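Protein-glutaminase (Chryseobacterium proteolyticum, PDB 2ZK9) catalyses the deamidation of glutamine residues within proteins, hydrolysing the side-chain amide to leave glutamate and release ammonia. Local coordinates at residues H83-V88 and K99-P104; D59-F64 and L87-N92. All blocks are in the same frame, centred on the assembly; numbering follows the deposited sequence. Where two conformers were deposited one is given.

Contacts 1 and 2 lie on the two edges of one strand, 82-91, their centres about 7 Å apart: strand 97-102 pairs along one edge, strand 61-66 along the other, both antiparallel. Leu-87 and Val-88 belong to both. A salt bridge from Lys-99 NZ of contact 1 to Glu-61 OE1 of contact 2, 2.8 Å long, passes across the middle strand and joins the two strands that flank it. Contact 1 reaches the probable active site, with the side chain of His-83 touching Cys-42 and lying about 5 Å from a bound sodium ion. Contact 2 is more remote, the side chain of Lys-62 being about 12 Å from that ion.

Contact 1 (H83-V88 and K99-P104); sequences HVAILV and KRIIDP
Strands 83-88 and 99-102 form the two arms of an antiparallel beta hairpin. Ile-86 and Val-88 face Ile-102 and Arg-100 in hydrogen-bonded pairs, and between them Leu-87 faces Ile-101 in a non-hydrogen-bonded pair, where the CA atoms close to 4.5 Å. The straightest bond, from Val-88 N to Arg-100 O (2.8 Å), lies in the carbonyl plane with 167° at the hydrogen. The middle is densely packed. Ile-86 holds CG1 in the crowded position between N and the carbonyl carbon (chi1 62°), laying it alongside Ile-102 CB at 3.9 Å; this face is covered by Phe-15 and Ile-18 of helix 8-19. On the other face, Leu-87 crosses Ile-101 obliquely, CD1 to CD1 at 3.8 Å. Ala-85 CB sits 3.6 Å from Ile-102 O, a buried carbonyl with no hydrogen-bond partner. Toward solvent the contact loosens: the extended chain of Lys-99 brushes Leu-87 CD2 with its CD before its ammonium reaches Glu-61, while Arg-100 folds back so that NH1 meets Lys-99 O from above the carbonyl plane. At the far, buried end, His-83 and Asp-103 meet tip to tip. NE2 donates close to its ring plane to the syn lone pair of OD2 (2.8 Å), ring and carboxylate being 41° apart. Trp-117 NE1 also donates to OD2 and Ser-105 OG bonds OD1, holding the carboxylate's orientation; its negative charge beside NE2 would probably stabilise a protonated imidazole. With Cys-42 touching His-83, this is consistent with a Cys-His-Asp version of the thiol-histidine site of peptidase clan CA, the family's clan.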
loop_
_atom_site.group_PDB
_atom_site.type_symbol
_atom_site.label_atom_id
_atom_site.label_comp_id
_atom_site.label_asym_id
_atom_site.label_seq_id
_atom_site.Cartn_x
_atom_site.Cartn_y
_atom_site.Cartn_z
ATOM N N HIS A 83 3.646 0.029 -8.486
ATOM C CA HIS A 83 2.842 -0.186 -7.313
ATOM C C HIS A 83 3.689 0.182 -6.091
ATOM O O HIS A 83 4.925 0.237 -6.159
ATOM C CB HIS A 83 2.343 -1.652 -7.266
ATOM C CG HIS A 83 1.347 -1.915 -6.147
ATOM N ND1 HIS A 83 0.360 -1.023 -5.842
ATOM C CD2 HIS A 83 1.254 -2.953 -5.314
ATOM C CE1 HIS A 83 -0.323 -1.531 -4.842
ATOM N NE2 HIS A 83 0.184 -2.739 -4.486
ATOM N N VAL A 84 3.045 0.435 -4.970
ATOM C CA VAL A 84 3.696 0.815 -3.746
ATOM C C VAL A 84 2.908 0.227 -2.577
ATOM O O VAL A 84 1.680 0.154 -2.626
ATOM C CB VAL A 84 3.852 2.358 -3.629
ATOM C CG1 VAL A 84 2.536 3.090 -3.708
ATOM C CG2 VAL A 84 4.609 2.741 -2.377
ATOM N N ALA A 85 3.622 -0.120 -1.519
ATOM C CA ALA A 85 3.051 -0.490 -0.253
ATOM C C ALA A 85 4.057 -0.145 0.850
ATOM O O ALA A 85 5.141 0.337 0.596
ATOM C CB ALA A 85 2.639 -1.961 -0.237
ATOM N N ILE A 86 3.630 -0.363 2.108
ATOM C CA ILE A 86 4.521 -0.091 3.234
ATOM C C ILE A 86 5.355 -1.313 3.538
ATOM O O ILE A 86 4.882 -2.451 3.487
ATOM C CB ILE A 86 3.744 0.420 4.475
ATOM C CG1 ILE A 86 2.732 -0.567 5.047
ATOM C CG2 ILE A 86 3.147 1.780 4.174
ATOM C CD1 ILE A 86 2.277 -0.212 6.434
ATOM N N LEU A 87 6.622 -1.057 3.864
ATOM C CA LEU A 87 7.628 -2.045 4.182
ATOM C C LEU A 87 8.028 -1.816 5.645
ATOM O O LEU A 87 8.682 -0.813 5.954
ATOM C CB LEU A 87 8.825 -1.930 3.237
ATOM C CG LEU A 87 9.931 -2.938 3.458
ATOM C CD1 LEU A 87 9.483 -4.343 3.090
ATOM C CD2 LEU A 87 11.173 -2.536 2.706
ATOM N N VAL A 88 7.542 -2.675 6.532
ATOM C CA VAL A 88 7.638 -2.518 7.967
ATOM C C VAL A 88 8.773 -3.366 8.519
ATOM O O VAL A 88 8.963 -4.502 8.165
ATOM C CB VAL A 88 6.297 -2.942 8.598
ATOM C CG1 VAL A 88 6.254 -2.674 10.113
ATOM C CG2 VAL A 88 5.155 -2.212 7.917
ATOM N N LYS A 99 11.771 -7.645 7.844
ATOM C CA LYS A 99 10.881 -6.698 7.167
ATOM C C LYS A 99 9.762 -7.475 6.505
ATOM O O LYS A 99 9.961 -8.574 5.963
ATOM C CB LYS A 99 11.571 -5.855 6.109
ATOM C CG LYS A 99 12.743 -5.038 6.620
ATOM C CD LYS A 99 13.213 -4.022 5.593
ATOM C CE LYS A 99 14.445 -3.265 6.054
ATOM N NZ LYS A 99 14.897 -2.322 5.003
ATOM N N ARG A 100 8.589 -6.858 6.461
ATOM C CA ARG A 100 7.440 -7.383 5.716
ATOM C C ARG A 100 6.702 -6.249 5.040
ATOM O O ARG A 100 6.606 -5.154 5.596
ATOM C CB ARG A 100 6.461 -8.113 6.612
ATOM C CG ARG A 100 6.945 -9.375 7.274
ATOM C CD ARG A 100 7.089 -10.515 6.320
ATOM N NE ARG A 100 7.490 -11.765 7.026
ATOM C CZ ARG A 100 8.759 -12.048 7.260
ATOM N NH1 ARG A 100 9.770 -11.241 6.903
ATOM N NH2 ARG A 100 8.997 -13.197 7.894
ATOM N N ILE A 101 6.123 -6.536 3.883
ATOM C CA ILE A 101 5.148 -5.674 3.288
ATOM C C ILE A 101 3.791 -5.873 3.933
ATOM O O ILE A 101 3.394 -7.000 4.225
ATOM C CB ILE A 101 5.024 -5.978 1.767
ATOM C CG1 ILE A 101 6.302 -5.649 1.014
ATOM C CG2 ILE A 101 3.806 -5.316 1.159
ATOM C CD1 ILE A 101 6.544 -4.148 0.749
ATOM N N ILE A 102 3.076 -4.749 4.150
ATOM C CA ILE A 102 1.646 -4.795 4.440
ATOM C C ILE A 102 0.944 -4.215 3.250
ATOM O O ILE A 102 1.166 -3.051 2.867
ATOM C CB ILE A 102 1.285 -4.099 5.754
ATOM C CG1 ILE A 102 1.932 -4.862 6.940
ATOM C CG2 ILE A 102 -0.198 -3.992 5.880
ATOM C CD1 ILE A 102 1.711 -4.241 8.302
ATOM N N ASP A 103 0.095 -5.020 2.597
ATOM C CA ASP A 103 -0.659 -4.549 1.461
ATOM C C ASP A 103 -1.940 -5.390 1.321
ATOM O O ASP A 103 -1.996 -6.337 0.544
ATOM C CB ASP A 103 0.108 -4.639 0.147
ATOM C CG ASP A 103 -0.660 -4.109 -1.022
ATOM O OD1 ASP A 103 -1.823 -3.622 -0.822
ATOM O OD2 ASP A 103 -0.125 -4.159 -2.135
ATOM N N PRO A 104 -2.983 -5.018 2.040
ATOM C CA PRO A 104 -4.269 -5.738 1.926
ATOM C C PRO A 104 -4.941 -5.668 0.593
ATOM O O PRO A 104 -5.930 -6.386 0.400
ATOM C CB PRO A 104 -5.106 -5.075 3.036
ATOM C CG PRO A 104 -4.132 -4.608 4.047
ATOM C CD PRO A 104 -3.008 -4.076 3.179
#

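Contact 2 (D59-F64 and L87-N92); sequences DCEKQF and LVSYKN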
loop_
_atom_site.group_PDB
_atom_site.type_symbol
_atom_site.label_atom_id
_atom_site.label_comp_id
_atom_site.label_asym_id
_atom_site.label_seq_id
_atom_site.Cartn_x
_atom_site.Cartn_y
_atom_site.Cartn_z
ATOM N N ASP A 59 7.165 4.453 12.330
ATOM C CA ASP A 59 7.283 4.767 10.926
ATOM C C ASP A 59 7.644 3.470 10.173
ATOM O O ASP A 59 7.809 2.412 10.787
ATOM C CB ASP A 59 8.244 5.919 10.667
ATOM C CG ASP A 59 7.985 6.738 9.413
ATOM O OD1 ASP A 59 7.172 6.307 8.572
ATOM O OD2 ASP A 59 8.562 7.852 9.290
ATOM N N CYS A 60 7.722 3.578 8.875
ATOM C CA CYS A 60 8.033 2.490 7.990
ATOM C C CYS A 60 8.731 3.048 6.759
ATOM O O CYS A 60 8.883 4.251 6.604
ATOM C CB CYS A 60 6.761 1.749 7.611
ATOM S SG CYS A 60 5.519 2.774 6.795
ATOM N N GLU A 61 9.147 2.104 5.902
ATOM C CA GLU A 61 9.575 2.457 4.550
ATOM C C GLU A 61 8.434 2.312 3.592
ATOM O O GLU A 61 7.377 1.695 3.908
ATOM C CB GLU A 61 10.746 1.532 4.141
ATOM C CG GLU A 61 12.044 1.877 4.887
ATOM C CD GLU A 61 13.076 0.818 4.632
ATOM O OE1 GLU A 61 12.982 -0.286 5.215
ATOM O OE2 GLU A 61 13.983 1.039 3.748
ATOM N N LYS A 62 8.596 2.782 2.380
ATOM C CA LYS A 62 7.806 2.390 1.213
ATOM C C LYS A 62 8.673 1.462 0.377
ATOM O O LYS A 62 9.883 1.677 0.281
ATOM C CB LYS A 62 7.370 3.559 0.362
ATOM C CG LYS A 62 6.542 4.629 1.022
ATOM C CD LYS A 62 5.144 4.168 1.417
ATOM C CE LYS A 62 4.383 5.183 2.225
ATOM N NZ LYS A 62 4.255 6.440 1.464
ATOM N N GLN A 63 8.047 0.504 -0.298
ATOM C CA GLN A 63 8.702 -0.119 -1.435
ATOM C C GLN A 63 7.869 0.208 -2.677
ATOM O O GLN A 63 6.656 0.003 -2.688
ATOM C CB GLN A 63 8.860 -1.632 -1.296
ATOM C CG GLN A 63 9.690 -2.234 -2.423
ATOM C CD GLN A 63 10.114 -3.660 -2.204
ATOM O OE1 GLN A 63 9.618 -4.587 -2.852
ATOM N NE2 GLN A 63 11.005 -3.884 -1.234
ATOM N N PHE A 64 8.555 0.724 -3.694
ATOM C CA PHE A 64 8.012 0.974 -5.004
ATOM C C PHE A 64 8.498 -0.091 -5.952
ATOM O O PHE A 64 9.696 -0.379 -5.971
ATOM C CB PHE A 64 8.426 2.341 -5.534
ATOM C CG PHE A 64 7.843 3.498 -4.764
ATOM C CD1 PHE A 64 6.668 4.115 -5.167
ATOM C CD2 PHE A 64 8.450 3.998 -3.617
ATOM C CE1 PHE A 64 6.088 5.141 -4.461
ATOM C CE2 PHE A 64 7.885 5.026 -2.884
ATOM C CZ PHE A 64 6.691 5.620 -3.312
ATOM N N LEU A 87 6.622 -1.057 3.864
ATOM C CA LEU A 87 7.628 -2.045 4.182
ATOM C C LEU A 87 8.028 -1.816 5.645
ATOM O O LEU A 87 8.682 -0.813 5.954
ATOM C CB LEU A 87 8.825 -1.930 3.237
ATOM C CG LEU A 87 9.931 -2.938 3.458
ATOM C CD1 LEU A 87 9.483 -4.343 3.090
ATOM C CD2 LEU A 87 11.173 -2.536 2.706
ATOM N N VAL A 88 7.542 -2.675 6.532
ATOM C CA VAL A 88 7.638 -2.518 7.967
ATOM C C VAL A 88 8.773 -3.366 8.519
ATOM O O VAL A 88 8.963 -4.502 8.165
ATOM C CB VAL A 88 6.297 -2.942 8.598
ATOM C CG1 VAL A 88 6.254 -2.674 10.113
ATOM C CG2 VAL A 88 5.155 -2.212 7.917
ATOM N N SER A 89 9.594 -2.759 9.386
ATOM C CA SER A 89 10.627 -3.460 10.080
ATOM C C SER A 89 10.184 -3.789 11.480
ATOM O O SER A 89 9.555 -2.963 12.131
ATOM C CB SER A 89 11.856 -2.569 10.203
ATOM O OG SER A 89 12.482 -2.341 8.935
ATOM N N TYR A 90 10.504 -4.991 11.966
ATOM C CA TYR A 90 10.115 -5.418 13.287
ATOM C C TYR A 90 11.154 -6.404 13.808
ATOM O O TYR A 90 11.871 -7.027 13.051
ATOM C CB TYR A 90 8.695 -6.043 13.280
ATOM C CG TYR A 90 8.706 -7.273 12.400
ATOM C CD1 TYR A 90 8.663 -7.147 11.005
ATOM C CD2 TYR A 90 8.804 -8.535 12.949
ATOM C CE1 TYR A 90 8.692 -8.286 10.232
ATOM C CE2 TYR A 90 8.853 -9.659 12.166
ATOM C CZ TYR A 90 8.786 -9.525 10.800
ATOM O OH TYR A 90 8.844 -10.667 10.019
ATOM N N LYS A 91 11.173 -6.516 15.142
ATOM C CA LYS A 91 12.036 -7.497 15.785
ATOM C C LYS A 91 11.333 -8.837 15.923
ATOM O O LYS A 91 10.222 -8.936 16.434
ATOM C CB LYS A 91 12.462 -6.987 17.159
ATOM C CG LYS A 91 13.538 -5.928 17.145
ATOM C CD LYS A 91 14.811 -6.338 16.473
ATOM C CE LYS A 91 15.985 -5.394 16.651
ATOM N NZ LYS A 91 17.193 -5.947 15.951
ATOM N N ASN A 92 12.020 -9.868 15.470
ATOM C CA ASN A 92 11.455 -11.224 15.582
ATOM C C ASN A 92 11.608 -11.788 17.009
ATOM O O ASN A 92 12.022 -11.098 17.919
ATOM C CB ASN A 92 12.037 -12.143 14.516
ATOM C CG ASN A 92 13.458 -12.555 14.750
ATOM O OD1 ASN A 92 14.061 -12.368 15.802
ATOM N ND2 ASN A 92 14.006 -13.203 13.747
HETATM O O HOH W 1 8.708 -0.151 10.392
HETATM O O HOH W 2 11.202 -0.670 7.202
#
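Two backbone hydrogen bonds tie Glu-61 to Leu-87 as an antiparallel hydrogen-bonded pair, but they differ in form. Leu-87 N points almost straight (178°) at Glu-61 O, 2.9 Å away, yet sits above that carbonyl's plane; Glu-61 N meets Leu-87 O in plane at 3.0 Å. The two side chains run side by side in the same direction, Leu-87 CD2 ending 3.8 Å from Glu-61 OE1. Gln-63 instead crosses Leu-87 obliquely, and more loosely. Before Glu-61 the chain is loop and draws away from strand 87-91, and water takes over from direct bonding. One water is gripped three times: it donates to Glu-61 OE1 and to Leu-87 O (2.8 Å) and accepts from Ser-89 OG (2.7 Å). A second accepts from Ser-89 N and lies 2.7 Å from Asp-59 O, bridging the two backbones. Further out, Lys-99 balances the charge of Glu-61, Asn-136 and Arg-118 hold the amide of Gln-63, and Asp-59 OD1 takes both Cys-60 N and a salt bridge from Arg-50. Lys-62, on the face turned from Leu-87, reaches Val-141 O. Strand 61-66 thus lies between strands 82-91 and 130-138, with helix 42-55 packed against Cys-60 and Lys-62 through Leu-53 and Ala-46.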